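Side-chain contacts in kinesin-like protein (Caenorhabditis elegans, PDB 5X3E), which probably hydrolyses ATP to drive movement along microtubules as a kinesin-6 motor, its motor domain captured here without nucleotide: residues V102-N107 with S114-Y119; G140-T145 with S297-K302; C160-S165 with V315-D320; S165-F170 with H248-Q253. One frame throughout, in Å; residues are numbered along the deposited sequence.

Contact 1 of 4, residues V102-N107 with S114-Y119; sequences VDLILN and SLLFTY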
loop_
_atom_site.group_PDB
_atom_site.type_symbol
_atom_site.label_atom_id
_atom_site.label_comp_id
_atom_site.label_asym_id
_atom_site.label_seq_id
_atom_site.Cartn_x
_atom_site.Cartn_y
_atom_site.Cartn_z
ATOM N N VAL A 102 3.672 -11.738 -2.024
ATOM C CA VAL A 102 3.045 -12.771 -2.847
ATOM C C VAL A 102 1.743 -13.244 -2.213
ATOM O O VAL A 102 0.740 -13.461 -2.906
ATOM C CB VAL A 102 4.026 -13.936 -3.100
ATOM C CG1 VAL A 102 3.286 -15.189 -3.551
ATOM C CG2 VAL A 102 5.046 -13.540 -4.151
ATOM N N ASP A 103 1.721 -13.391 -0.885
ATOM C CA ASP A 103 0.492 -13.826 -0.226
ATOM C C ASP A 103 -0.577 -12.736 -0.246
ATOM O O ASP A 103 -1.773 -13.043 -0.188
ATOM C CB ASP A 103 0.782 -14.277 1.210
ATOM C CG ASP A 103 1.270 -13.145 2.101
ATOM O OD1 ASP A 103 1.112 -13.251 3.336
ATOM O OD2 ASP A 103 1.797 -12.143 1.570
ATOM N N LEU A 104 -0.175 -11.466 -0.320
ATOM C CA LEU A 104 -1.163 -10.401 -0.467
ATOM C C LEU A 104 -1.775 -10.416 -1.859
ATOM O O LEU A 104 -2.980 -10.188 -2.016
ATOM C CB LEU A 104 -0.532 -9.037 -0.176
ATOM C CG LEU A 104 0.254 -8.918 1.130
ATOM C CD1 LEU A 104 0.670 -7.473 1.389
ATOM C CD2 LEU A 104 -0.534 -9.497 2.300
ATOM N N ILE A 105 -0.960 -10.679 -2.885
ATOM C CA ILE A 105 -1.504 -10.786 -4.236
ATOM C C ILE A 105 -2.418 -11.997 -4.347
ATOM O O ILE A 105 -3.480 -11.934 -4.977
ATOM C CB ILE A 105 -0.376 -10.841 -5.275
ATOM C CG1 ILE A 105 0.482 -9.574 -5.206
ATOM C CG2 ILE A 105 -0.972 -11.024 -6.656
ATOM C CD1 ILE A 105 1.766 -9.671 -6.028
ATOM N N LEU A 106 -2.032 -13.115 -3.727
ATOM C CA LEU A 106 -2.924 -14.265 -3.690
ATOM C C LEU A 106 -4.240 -13.905 -3.009
ATOM O O LEU A 106 -5.312 -14.357 -3.432
ATOM C CB LEU A 106 -2.243 -15.439 -2.985
ATOM C CG LEU A 106 -1.051 -16.049 -3.727
ATOM C CD1 LEU A 106 -0.351 -17.097 -2.871
ATOM C CD2 LEU A 106 -1.487 -16.639 -5.061
ATOM N N ASN A 107 -4.177 -13.094 -1.949
ATOM C CA ASN A 107 -5.397 -12.571 -1.340
ATOM C C ASN A 107 -6.223 -11.787 -2.353
ATOM O O ASN A 107 -7.432 -12.008 -2.491
ATOM C CB ASN A 107 -5.050 -11.691 -0.139
ATOM C CG ASN A 107 -5.149 -12.431 1.173
ATOM O OD1 ASN A 107 -5.971 -13.334 1.329
ATOM N ND2 ASN A 107 -4.311 -12.054 2.128
ATOM N N SER A 114 -5.818 -6.427 1.280
ATOM C CA SER A 114 -4.483 -6.510 1.849
ATOM C C SER A 114 -3.939 -5.105 2.056
ATOM O O SER A 114 -4.250 -4.187 1.294
ATOM C CB SER A 114 -3.538 -7.305 0.931
ATOM O OG SER A 114 -4.152 -8.503 0.486
ATOM N N LEU A 115 -3.106 -4.954 3.086
ATOM C CA LEU A 115 -2.512 -3.670 3.436
ATOM C C LEU A 115 -1.048 -3.872 3.799
ATOM O O LEU A 115 -0.720 -4.765 4.586
ATOM C CB LEU A 115 -3.267 -3.020 4.604
ATOM C CG LEU A 115 -2.694 -1.743 5.221
ATOM C CD1 LEU A 115 -2.527 -0.656 4.177
ATOM C CD2 LEU A 115 -3.608 -1.265 6.334
ATOM N N LEU A 116 -0.171 -3.046 3.231
ATOM C CA LEU A 116 1.264 -3.159 3.469
ATOM C C LEU A 116 1.846 -1.784 3.764
ATOM O O LEU A 116 1.685 -0.856 2.963
ATOM C CB LEU A 116 1.968 -3.798 2.271
ATOM C CG LEU A 116 3.396 -4.337 2.430
ATOM C CD1 LEU A 116 3.602 -5.322 1.331
ATOM C CD2 LEU A 116 4.467 -3.255 2.351
ATOM N N PHE A 117 2.512 -1.656 4.911
ATOM C CA PHE A 117 3.218 -0.446 5.308
ATOM C C PHE A 117 4.724 -0.652 5.206
ATOM O O PHE A 117 5.234 -1.744 5.472
ATOM C CB PHE A 117 2.911 -0.049 6.754
ATOM C CG PHE A 117 1.477 0.267 7.027
ATOM C CD1 PHE A 117 0.956 1.516 6.722
ATOM C CD2 PHE A 117 0.664 -0.664 7.645
ATOM C CE1 PHE A 117 -0.365 1.820 6.998
ATOM C CE2 PHE A 117 -0.651 -0.369 7.925
ATOM C CZ PHE A 117 -1.169 0.876 7.602
ATOM N N THR A 118 5.436 0.412 4.846
ATOM C CA THR A 118 6.870 0.512 5.099
ATOM C C THR A 118 7.088 1.615 6.127
ATOM O O THR A 118 6.614 2.741 5.946
ATOM C CB THR A 118 7.672 0.793 3.818
ATOM O OG1 THR A 118 7.172 1.964 3.162
ATOM C CG2 THR A 118 7.597 -0.389 2.867
ATOM N N TYR A 119 7.776 1.277 7.213
ATOM C CA TYR A 119 7.974 2.163 8.352
ATOM C C TYR A 119 9.466 2.343 8.616
ATOM O O TYR A 119 10.270 1.459 8.314
ATOM C CB TYR A 119 7.282 1.592 9.597
ATOM C CG TYR A 119 7.359 2.464 10.825
ATOM C CD1 TYR A 119 6.360 3.382 11.108
ATOM C CD2 TYR A 119 8.426 2.361 11.708
ATOM C CE1 TYR A 119 6.425 4.184 12.229
ATOM C CE2 TYR A 119 8.501 3.160 12.830
ATOM C CZ TYR A 119 7.495 4.070 13.086
ATOM O OH TYR A 119 7.554 4.868 14.204
#
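Leu-104 and Ser-114 make the tight part of this contact, their CB atoms 3.6 Å apart. A small residue suits the start of the strand, because its short side chain lets the helix come close and its hydroxyl can serve the helix backbone. With OG set beside its own backbone N (chi1 -46°), Ser-114 gives a hydrogen bond to Leu-104 O at 3.2 Å; it meets that oxygen well to one side, at a C=O...OG angle of 111°. CB of Asn-107 touches this OG. Further along, Leu-104 CD1 reaches Leu-116 CD1 at 3.6 Å, the two leucines crossing at about a right angle. Beyond Leu-116 the strand draws away from the helix. Away from the strand, on the partly exposed flank of the helix, Asp-103 forms a salt bridge with Arg-406. The axes of 102-107 and 114-119 run nearly antiparallel, 8.8 Å apart at closest approach, as in the returning half of a beta-alpha-beta crossover; strand 114-119 probably leads into the P-loop of the kinesin motor domain.

Contact 2 of 4, residues G140-T145 with S297-K302; sequences GLLPRT and SVFTIK. With SO4 (sulfate ion), chain C.
Leu-142 meets Phe-299 through a single methyl. From CB, with CG anti to the backbone N (chi1 -175°), CG holds CD1 out toward the strand. There CD1 comes 3.9 Å from CD2 of Phe-299 and almost as near to its CG and CB, approaching the ring obliquely, near its root. A branched leucine can fill this spot beside a broad ring, which itself packs edge-to-face with Tyr-221 and Phe-274. One turn on, Thr-145 works in two directions: OG1 bonds back to Leu-141 O at 2.9 Å, from above the carbonyl plane, while CG2 lies 4.0 Å from Ile-301 CD1. With an alanine here, Leu-141 O would probably lose one of its two donors and a gap open beside Ile-301. Lys-302 alternates to the other face of the strand, where NZ binds O1 of a sulfate, probably from the crystallisation liquor, at 2.7 Å and also pairs with Asp-261. The contact is typical of a helix laid on the central mixed sheet of a P-loop NTPase.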
loop_
_atom_site.group_PDB
_atom_site.type_symbol
_atom_site.label_atom_id
_atom_site.label_comp_id
_atom_site.label_asym_id
_atom_site.label_seq_id
_atom_site.Cartn_x
_atom_site.Cartn_y
_atom_site.Cartn_z
ATOM N N GLY A 140 11.555 -2.265 -6.242
ATOM C CA GLY A 140 10.943 -2.557 -4.964
ATOM C C GLY A 140 9.624 -3.294 -5.098
ATOM O O GLY A 140 9.265 -3.814 -6.155
ATOM N N LEU A 141 8.886 -3.323 -3.982
ATOM C CA LEU A 141 7.657 -4.107 -3.902
ATOM C C LEU A 141 6.623 -3.639 -4.910
ATOM O O LEU A 141 5.970 -4.457 -5.567
ATOM C CB LEU A 141 7.060 -4.001 -2.502
ATOM C CG LEU A 141 7.981 -4.361 -1.349
ATOM C CD1 LEU A 141 7.325 -4.014 -0.025
ATOM C CD2 LEU A 141 8.341 -5.838 -1.421
ATOM N N LEU A 142 6.441 -2.328 -5.026
ATOM C CA LEU A 142 5.298 -1.813 -5.772
ATOM C C LEU A 142 5.346 -2.205 -7.242
ATOM O O LEU A 142 4.367 -2.800 -7.727
ATOM C CB LEU A 142 5.197 -0.299 -5.561
ATOM C CG LEU A 142 4.012 0.463 -6.137
ATOM C CD1 LEU A 142 3.693 1.630 -5.211
ATOM C CD2 LEU A 142 4.315 0.953 -7.544
ATOM N N PRO A 143 6.421 -1.940 -7.998
ATOM C CA PRO A 143 6.404 -2.348 -9.414
ATOM C C PRO A 143 6.331 -3.851 -9.595
ATOM O O PRO A 143 5.627 -4.327 -10.496
ATOM C CB PRO A 143 7.713 -1.766 -9.964
ATOM C CG PRO A 143 8.119 -0.716 -8.980
ATOM C CD PRO A 143 7.673 -1.240 -7.661
ATOM N N ARG A 144 7.026 -4.620 -8.748
ATOM C CA ARG A 144 6.933 -6.075 -8.829
ATOM C C ARG A 144 5.512 -6.547 -8.562
ATOM O O ARG A 144 5.023 -7.472 -9.223
ATOM C CB ARG A 144 7.907 -6.729 -7.848
ATOM C CG ARG A 144 9.372 -6.436 -8.128
ATOM C CD ARG A 144 10.269 -7.113 -7.107
ATOM N NE ARG A 144 11.652 -6.667 -7.231
ATOM C CZ ARG A 144 12.579 -7.307 -7.936
ATOM N NH1 ARG A 144 12.269 -8.430 -8.570
ATOM N NH2 ARG A 144 13.814 -6.828 -8.003
ATOM N N THR A 145 4.845 -5.944 -7.573
ATOM C CA THR A 145 3.450 -6.277 -7.311
ATOM C C THR A 145 2.581 -5.983 -8.528
ATOM O O THR A 145 1.755 -6.812 -8.929
ATOM C CB THR A 145 2.943 -5.515 -6.086
ATOM O OG1 THR A 145 3.637 -5.967 -4.918
ATOM C CG2 THR A 145 1.460 -5.767 -5.903
ATOM N N SER A 297 2.130 8.203 1.803
ATOM C CA SER A 297 1.670 7.987 0.439
ATOM C C SER A 297 0.929 6.659 0.363
ATOM O O SER A 297 1.450 5.624 0.796
ATOM C CB SER A 297 2.839 8.018 -0.548
ATOM O OG SER A 297 3.825 7.086 -0.173
ATOM N N VAL A 298 -0.270 6.690 -0.210
ATOM C CA VAL A 298 -1.174 5.546 -0.224
ATOM C C VAL A 298 -1.474 5.205 -1.676
ATOM O O VAL A 298 -2.180 5.952 -2.368
ATOM C CB VAL A 298 -2.465 5.830 0.557
ATOM C CG1 VAL A 298 -3.365 4.604 0.566
ATOM C CG2 VAL A 298 -2.135 6.280 1.979
ATOM N N PHE A 299 -0.937 4.087 -2.140
ATOM C CA PHE A 299 -1.170 3.610 -3.496
ATOM C C PHE A 299 -2.030 2.354 -3.402
ATOM O O PHE A 299 -1.603 1.343 -2.838
ATOM C CB PHE A 299 0.150 3.349 -4.213
ATOM C CG PHE A 299 -0.008 3.052 -5.675
ATOM C CD1 PHE A 299 -0.089 4.079 -6.599
ATOM C CD2 PHE A 299 -0.071 1.744 -6.127
ATOM C CE1 PHE A 299 -0.233 3.806 -7.947
ATOM C CE2 PHE A 299 -0.215 1.466 -7.475
ATOM C CZ PHE A 299 -0.296 2.498 -8.386
ATOM N N THR A 300 -3.255 2.431 -3.912
ATOM C CA THR A 300 -4.216 1.340 -3.790
ATOM C C THR A 300 -4.463 0.720 -5.157
ATOM O O THR A 300 -4.898 1.409 -6.088
ATOM C CB THR A 300 -5.527 1.835 -3.187
ATOM O OG1 THR A 300 -5.272 2.405 -1.897
ATOM C CG2 THR A 300 -6.505 0.682 -3.046
ATOM N N ILE A 301 -4.203 -0.577 -5.267
ATOM C CA ILE A 301 -4.477 -1.352 -6.471
ATOM C C ILE A 301 -5.812 -2.051 -6.279
ATOM O O ILE A 301 -5.972 -2.854 -5.353
ATOM C CB ILE A 301 -3.359 -2.368 -6.753
ATOM C CG1 ILE A 301 -1.998 -1.670 -6.751
ATOM C CG2 ILE A 301 -3.611 -3.078 -8.078
ATOM C CD1 ILE A 301 -0.826 -2.603 -6.612
ATOM N N LYS A 302 -6.777 -1.732 -7.135
ATOM C CA LYS A 302 -8.115 -2.299 -7.057
ATOM C C LYS A 302 -8.343 -3.264 -8.208
ATOM O O LYS A 302 -8.158 -2.906 -9.377
ATOM C CB LYS A 302 -9.182 -1.205 -7.081
ATOM C CG LYS A 302 -9.062 -0.207 -5.955
ATOM C CD LYS A 302 -10.143 0.850 -6.063
ATOM C CE LYS A 302 -10.035 1.843 -4.917
ATOM N NZ LYS A 302 -11.121 2.855 -4.955
HETATM S S SO4 C . -9.848 5.508 -2.544
HETATM O O1 SO4 C . -10.823 4.451 -2.814
HETATM O O2 SO4 C . -8.535 4.919 -2.296
HETATM O O3 SO4 C . -10.255 6.257 -1.364
HETATM O O4 SO4 C . -9.775 6.417 -3.679
#

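Contact 3 of 4, residues C160-S165 with V315-D320; sequences CIFYPS and VYPTMD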
loop_
_atom_site.group_PDB
_atom_site.type_symbol
_atom_site.label_atom_id
_atom_site.label_comp_id
_atom_site.label_asym_id
_atom_site.label_seq_id
_atom_site.Cartn_x
_atom_site.Cartn_y
_atom_site.Cartn_z
ATOM N N CYS A 160 -13.097 1.410 -20.060
ATOM C CA CYS A 160 -14.385 2.090 -20.109
ATOM C C CYS A 160 -15.571 1.139 -20.163
ATOM O O CYS A 160 -16.699 1.585 -20.407
ATOM C CB CYS A 160 -14.450 3.082 -21.276
ATOM S SG CYS A 160 -12.988 4.149 -21.379
ATOM N N ILE A 161 -15.353 -0.158 -19.948
ATOM C CA ILE A 161 -16.469 -1.061 -19.698
ATOM C C ILE A 161 -16.922 -0.930 -18.248
ATOM O O ILE A 161 -18.041 -0.486 -17.961
ATOM C CB ILE A 161 -16.087 -2.511 -20.055
ATOM C CG1 ILE A 161 -15.756 -2.620 -21.545
ATOM C CG2 ILE A 161 -17.227 -3.460 -19.730
ATOM C CD1 ILE A 161 -14.961 -3.861 -21.909
ATOM N N PHE A 162 -16.046 -1.290 -17.313
ATOM C CA PHE A 162 -16.198 -0.824 -15.944
ATOM C C PHE A 162 -15.826 0.650 -15.881
ATOM O O PHE A 162 -14.995 1.129 -16.658
ATOM C CB PHE A 162 -15.292 -1.601 -14.990
ATOM C CG PHE A 162 -15.591 -3.069 -14.895
ATOM C CD1 PHE A 162 -16.587 -3.532 -14.053
ATOM C CD2 PHE A 162 -14.842 -3.991 -15.611
ATOM C CE1 PHE A 162 -16.847 -4.885 -13.944
ATOM C CE2 PHE A 162 -15.096 -5.340 -15.506
ATOM C CZ PHE A 162 -16.100 -5.789 -14.674
ATOM N N TYR A 163 -16.450 1.381 -14.956
ATOM C CA TYR A 163 -16.072 2.773 -14.745
ATOM C C TYR A 163 -16.535 3.224 -13.367
ATOM O O TYR A 163 -17.597 2.799 -12.899
ATOM C CB TYR A 163 -16.644 3.683 -15.847
ATOM C CG TYR A 163 -18.157 3.768 -15.905
ATOM C CD1 TYR A 163 -18.907 2.805 -16.575
ATOM C CD2 TYR A 163 -18.832 4.836 -15.327
ATOM C CE1 TYR A 163 -20.286 2.892 -16.642
ATOM C CE2 TYR A 163 -20.211 4.932 -15.393
ATOM C CZ TYR A 163 -20.929 3.960 -16.052
ATOM O OH TYR A 163 -22.299 4.051 -16.109
ATOM N N PRO A 164 -15.770 4.093 -12.706
ATOM C CA PRO A 164 -16.130 4.531 -11.351
ATOM C C PRO A 164 -17.407 5.354 -11.336
ATOM O O PRO A 164 -17.654 6.172 -12.226
ATOM C CB PRO A 164 -14.930 5.386 -10.923
ATOM C CG PRO A 164 -13.852 5.103 -11.919
ATOM C CD PRO A 164 -14.531 4.723 -13.185
ATOM N N SER A 165 -18.218 5.143 -10.306
ATOM C CA SER A 165 -19.469 5.868 -10.146
ATOM C C SER A 165 -19.570 6.372 -8.711
ATOM O O SER A 165 -18.711 6.095 -7.869
ATOM C CB SER A 165 -20.671 4.998 -10.515
ATOM O OG SER A 165 -20.739 3.856 -9.683
ATOM N N VAL A 315 -14.875 -11.208 -24.348
ATOM C CA VAL A 315 -14.670 -11.254 -22.909
ATOM C C VAL A 315 -15.374 -10.039 -22.330
ATOM O O VAL A 315 -14.915 -8.906 -22.499
ATOM C CB VAL A 315 -13.179 -11.262 -22.554
ATOM C CG1 VAL A 315 -12.997 -11.358 -21.047
ATOM C CG2 VAL A 315 -12.485 -12.400 -23.267
ATOM N N TYR A 316 -16.512 -10.259 -21.682
ATOM C CA TYR A 316 -17.350 -9.157 -21.241
ATOM C C TYR A 316 -18.066 -9.553 -19.963
ATOM O O TYR A 316 -18.405 -10.729 -19.784
ATOM C CB TYR A 316 -18.363 -8.767 -22.326
ATOM C CG TYR A 316 -18.661 -7.293 -22.347
ATOM C CD1 TYR A 316 -17.804 -6.406 -22.988
ATOM C CD2 TYR A 316 -19.798 -6.783 -21.732
ATOM C CE1 TYR A 316 -18.066 -5.054 -23.007
ATOM C CE2 TYR A 316 -20.068 -5.426 -21.748
ATOM C CZ TYR A 316 -19.195 -4.571 -22.389
ATOM O OH TYR A 316 -19.439 -3.224 -22.413
ATOM N N PRO A 317 -18.308 -8.607 -19.061
ATOM C CA PRO A 317 -19.069 -8.917 -17.849
ATOM C C PRO A 317 -20.564 -8.965 -18.124
ATOM O O PRO A 317 -21.064 -8.427 -19.114
ATOM C CB PRO A 317 -18.731 -7.746 -16.919
ATOM C CG PRO A 317 -18.504 -6.607 -17.860
ATOM C CD PRO A 317 -17.800 -7.222 -19.048
ATOM N N THR A 318 -21.276 -9.624 -17.214
ATOM C CA THR A 318 -22.724 -9.484 -17.180
ATOM C C THR A 318 -23.073 -8.039 -16.830
ATOM O O THR A 318 -22.363 -7.375 -16.068
ATOM C CB THR A 318 -23.332 -10.440 -16.154
ATOM O OG1 THR A 318 -22.740 -10.211 -14.870
ATOM C CG2 THR A 318 -23.071 -11.884 -16.563
ATOM N N MET A 319 -24.182 -7.549 -17.383
ATOM C CA MET A 319 -24.480 -6.126 -17.269
ATOM C C MET A 319 -24.868 -5.709 -15.857
ATOM O O MET A 319 -24.793 -4.517 -15.539
ATOM C CB MET A 319 -25.594 -5.748 -18.244
ATOM C CG MET A 319 -25.208 -5.894 -19.709
ATOM S SD MET A 319 -23.765 -4.897 -20.135
ATOM C CE MET A 319 -24.370 -3.258 -19.732
ATOM N N ASP A 320 -25.232 -6.653 -14.992
ATOM C CA ASP A 320 -25.701 -6.338 -13.642
ATOM C C ASP A 320 -24.529 -5.873 -12.783
ATOM O O ASP A 320 -23.727 -6.680 -12.309
ATOM C CB ASP A 320 -26.389 -7.555 -13.034
ATOM C CG ASP A 320 -26.952 -7.284 -11.648
ATOM O OD1 ASP A 320 -27.396 -8.251 -10.992
ATOM O OD2 ASP A 320 -26.951 -6.110 -11.216
#
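The ring of Tyr-316 is met obliquely by Ile-161, which crosses it aslant, touching with three carbons: CD1 is 3.5 Å from Tyr-316 CE1, CG2 is 3.5 Å from CZ, and CG1 sits between. The Phe-162 ring is also approached obliquely, its CZ lying 4.0 Å from Pro-317 CB where the two side chains run side by side but point opposite ways. Isoleucine suits its place because its branches serve two partners: with CG2 anti to the backbone N, this methyl touches the tyrosine and also Pro-317 CD, 3.9 Å away. The compact ring of Pro-317 can touch both Ile-161 and Phe-162. The hydroxyl of Tyr-316 is hydrogen-bonded to Arg-173 O, so replacing the residue by an alanine would probably leave that carbonyl without this partner and uncover the flank of Ile-161. The start of a small hairpin, Ile-161 just before strand 162-165 and Phe-162 at its beginning, is thus joined to the long loop between strands 296-307 and 325-333 by apolar surfaces alone. Such a seam depends on matching shape, while the tyrosine's polar tip adds a directional tie just beyond it.

Contact 4 of 4, residues S165-F170 with H248-Q253; sequences SALNTF and HDRQQQ. With SO4 (sulfate ion), chain G; SO4 (sulfate ion), chain M.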
loop_
_atom_site.group_PDB
_atom_site.type_symbol
_atom_site.label_atom_id
_atom_site.label_comp_id
_atom_site.label_asym_id
_atom_site.label_seq_id
_atom_site.Cartn_x
_atom_site.Cartn_y
_atom_site.Cartn_z
ATOM N N SER A 165 -18.218 5.143 -10.306
ATOM C CA SER A 165 -19.469 5.868 -10.146
ATOM C C SER A 165 -19.570 6.372 -8.711
ATOM O O SER A 165 -18.711 6.095 -7.869
ATOM C CB SER A 165 -20.671 4.998 -10.515
ATOM O OG SER A 165 -20.739 3.856 -9.683
ATOM N N ALA A 166 -20.651 7.100 -8.435
ATOM C CA ALA A 166 -20.784 7.834 -7.182
ATOM C C ALA A 166 -20.654 6.917 -5.971
ATOM O O ALA A 166 -20.987 5.730 -6.020
ATOM C CB ALA A 166 -22.129 8.557 -7.135
ATOM N N LEU A 167 -20.155 7.493 -4.877
ATOM C CA LEU A 167 -20.066 6.819 -3.581
ATOM C C LEU A 167 -19.300 5.503 -3.686
ATOM O O LEU A 167 -19.754 4.449 -3.233
ATOM C CB LEU A 167 -21.459 6.603 -2.983
ATOM C CG LEU A 167 -22.191 7.885 -2.582
ATOM C CD1 LEU A 167 -23.623 7.601 -2.179
ATOM C CD2 LEU A 167 -21.446 8.568 -1.447
ATOM N N ASN A 168 -18.119 5.578 -4.306
ATOM C CA ASN A 168 -17.136 4.496 -4.272
ATOM C C ASN A 168 -17.688 3.202 -4.878
ATOM O O ASN A 168 -17.560 2.118 -4.304
ATOM C CB ASN A 168 -16.656 4.270 -2.834
ATOM C CG ASN A 168 -15.424 3.388 -2.753
ATOM O OD1 ASN A 168 -14.475 3.543 -3.529
ATOM N ND2 ASN A 168 -15.440 2.445 -1.817
ATOM N N THR A 169 -18.314 3.319 -6.053
ATOM C CA THR A 169 -18.892 2.174 -6.754
ATOM C C THR A 169 -18.356 2.115 -8.186
ATOM O O THR A 169 -17.610 2.994 -8.633
ATOM C CB THR A 169 -20.428 2.228 -6.749
ATOM O OG1 THR A 169 -20.875 3.440 -7.370
ATOM C CG2 THR A 169 -20.989 2.143 -5.334
ATOM N N PHE A 170 -18.727 1.050 -8.906
ATOM C CA PHE A 170 -18.389 0.884 -10.317
ATOM C C PHE A 170 -19.626 0.477 -11.105
ATOM O O PHE A 170 -20.459 -0.286 -10.609
ATOM C CB PHE A 170 -17.266 -0.158 -10.513
ATOM C CG PHE A 170 -15.929 0.302 -10.012
ATOM C CD1 PHE A 170 -15.053 0.978 -10.850
ATOM C CD2 PHE A 170 -15.567 0.106 -8.693
ATOM C CE1 PHE A 170 -13.827 1.435 -10.381
ATOM C CE2 PHE A 170 -14.344 0.559 -8.217
ATOM C CZ PHE A 170 -13.473 1.224 -9.058
ATOM N N HIS A 248 -16.778 6.691 4.658
ATOM C CA HIS A 248 -17.175 5.329 4.319
ATOM C C HIS A 248 -18.288 5.321 3.282
ATOM O O HIS A 248 -18.970 6.327 3.068
ATOM C CB HIS A 248 -17.641 4.546 5.551
ATOM C CG HIS A 248 -18.899 5.073 6.165
ATOM N ND1 HIS A 248 -18.900 6.068 7.115
ATOM C CD2 HIS A 248 -20.196 4.731 5.975
ATOM C CE1 HIS A 248 -20.143 6.325 7.479
ATOM N NE2 HIS A 248 -20.949 5.528 6.803
ATOM N N ASP A 249 -18.469 4.161 2.640
ATOM C CA ASP A 249 -19.562 3.935 1.708
ATOM C C ASP A 249 -20.650 3.097 2.380
ATOM O O ASP A 249 -20.609 2.836 3.586
ATOM C CB ASP A 249 -19.057 3.283 0.412
ATOM C CG ASP A 249 -18.351 1.945 0.638
ATOM O OD1 ASP A 249 -18.610 1.262 1.654
ATOM O OD2 ASP A 249 -17.537 1.564 -0.234
ATOM N N ARG A 250 -21.648 2.675 1.597
ATOM C CA ARG A 250 -22.751 1.907 2.162
ATOM C C ARG A 250 -22.313 0.544 2.670
ATOM O O ARG A 250 -22.970 -0.007 3.564
ATOM C CB ARG A 250 -23.879 1.763 1.142
ATOM C CG ARG A 250 -24.553 3.088 0.885
ATOM C CD ARG A 250 -25.962 2.972 0.335
ATOM N NE ARG A 250 -26.649 4.258 0.451
ATOM C CZ ARG A 250 -26.497 5.271 -0.395
ATOM N NH1 ARG A 250 -25.686 5.159 -1.435
ATOM N NH2 ARG A 250 -27.157 6.402 -0.201
ATOM N N GLN A 251 -21.218 0.003 2.143
ATOM C CA GLN A 251 -20.628 -1.239 2.627
ATOM C C GLN A 251 -19.761 -1.022 3.864
ATOM O O GLN A 251 -19.127 -1.969 4.332
ATOM C CB GLN A 251 -19.784 -1.878 1.518
ATOM C CG GLN A 251 -20.474 -2.052 0.163
ATOM C CD GLN A 251 -21.378 -3.274 0.097
ATOM O OE1 GLN A 251 -22.413 -3.333 0.759
ATOM N NE2 GLN A 251 -20.978 -4.267 -0.701
ATOM N N GLN A 252 -19.758 0.199 4.403
ATOM C CA GLN A 252 -18.936 0.617 5.536
ATOM C C GLN A 252 -17.444 0.613 5.216
ATOM O O GLN A 252 -16.615 0.668 6.129
ATOM C CB GLN A 252 -19.217 -0.234 6.780
ATOM C CG GLN A 252 -20.630 -0.061 7.301
ATOM C CD GLN A 252 -20.945 1.380 7.659
ATOM O OE1 GLN A 252 -20.101 2.097 8.200
ATOM N NE2 GLN A 252 -22.163 1.813 7.353
ATOM N N GLN A 253 -17.086 0.575 3.936
ATOM C CA GLN A 253 -15.691 0.583 3.512
ATOM C C GLN A 253 -15.161 2.007 3.400
ATOM O O GLN A 253 -15.837 2.893 2.870
ATOM C CB GLN A 253 -15.534 -0.126 2.168
ATOM C CG GLN A 253 -15.832 -1.610 2.210
ATOM C CD GLN A 253 -14.754 -2.387 2.945
ATOM O OE1 GLN A 253 -13.561 -2.221 2.678
ATOM N NE2 GLN A 253 -15.168 -3.246 3.870
HETATM S S SO4 G . -19.532 -1.743 -6.526
HETATM O O1 SO4 G . -19.944 -3.084 -6.935
HETATM O O2 SO4 G . -18.606 -1.848 -5.406
HETATM O O3 SO4 G . -18.904 -1.041 -7.639
HETATM O O4 SO4 G . -20.718 -1.003 -6.106
HETATM S S SO4 M . -16.860 6.936 9.774
HETATM O O1 SO4 M . -16.704 7.422 8.404
HETATM O O2 SO4 M . -16.159 5.666 9.953
HETATM O O3 SO4 M . -16.328 7.938 10.693
HETATM O O4 SO4 M . -18.275 6.732 10.066
#
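Asn-168 and Asp-249 set their flat ends nearly coplanar, amide and carboxylate planes 23° apart although the side chains cross obliquely. ND2 gives a hydrogen bond of 2.8 Å to Asp-249 OD2, fairly straight at 159°; the oxygen lies near the amide plane and is met on its anti side, somewhat out of the carboxylate plane. The carboxylate's other oxygen is used differently: OD1 receives Gln-253 N at 2.8 Å from above the carboxylate plane. Asp-249 can serve both because CG stands between its own backbone N and carbonyl carbon (chi1 58°), over the turn. That turn, a type I beta turn from Asp-249 to Gln-252, closes the hairpin of strands 243-248 and 254-256, while Asn-168 sits in the turn of a second hairpin, strands 162-165 and 169-172. There it takes a left-handed backbone conformation, which asparagine tolerates well. Two donors on a buried carboxylate would probably favour its charged form. On the exposed side, Leu-167 CD1 rests obliquely against the guanidinium of Arg-250, near NH1, an apolar group against a charged one. Just before the turn, His-248 ND1 holds O1 of a sulfate, probably from the crystallisation liquor, at 2.9 Å.

Overall arrangement
Contacts 1 and 2 form one continuous core near the centre of the chain, their centres 9 Å apart. Leu-116 CD2 touches Leu-141 CD1 at 3.8 Å, and Ile-105 CD1 touches Thr-145 CG2 at 3.9 Å, so helices 93-109 and 141-152 pack on the same sheet, beside the strand that probably leads to the nucleotide-binding P-loop. Contacts 3 and 4 lie farther out, centres 16 Å apart; they share Ser-165 and use the start and the turn of one hairpin. Contact 4 leans back on the core, Asn-168 OD1 lying 3.7 Å from Lys-302 NZ, the lysine that meets a sulfate in contact 2. Contact 3 stands about 16 Å from contact 1 at their nearest atoms.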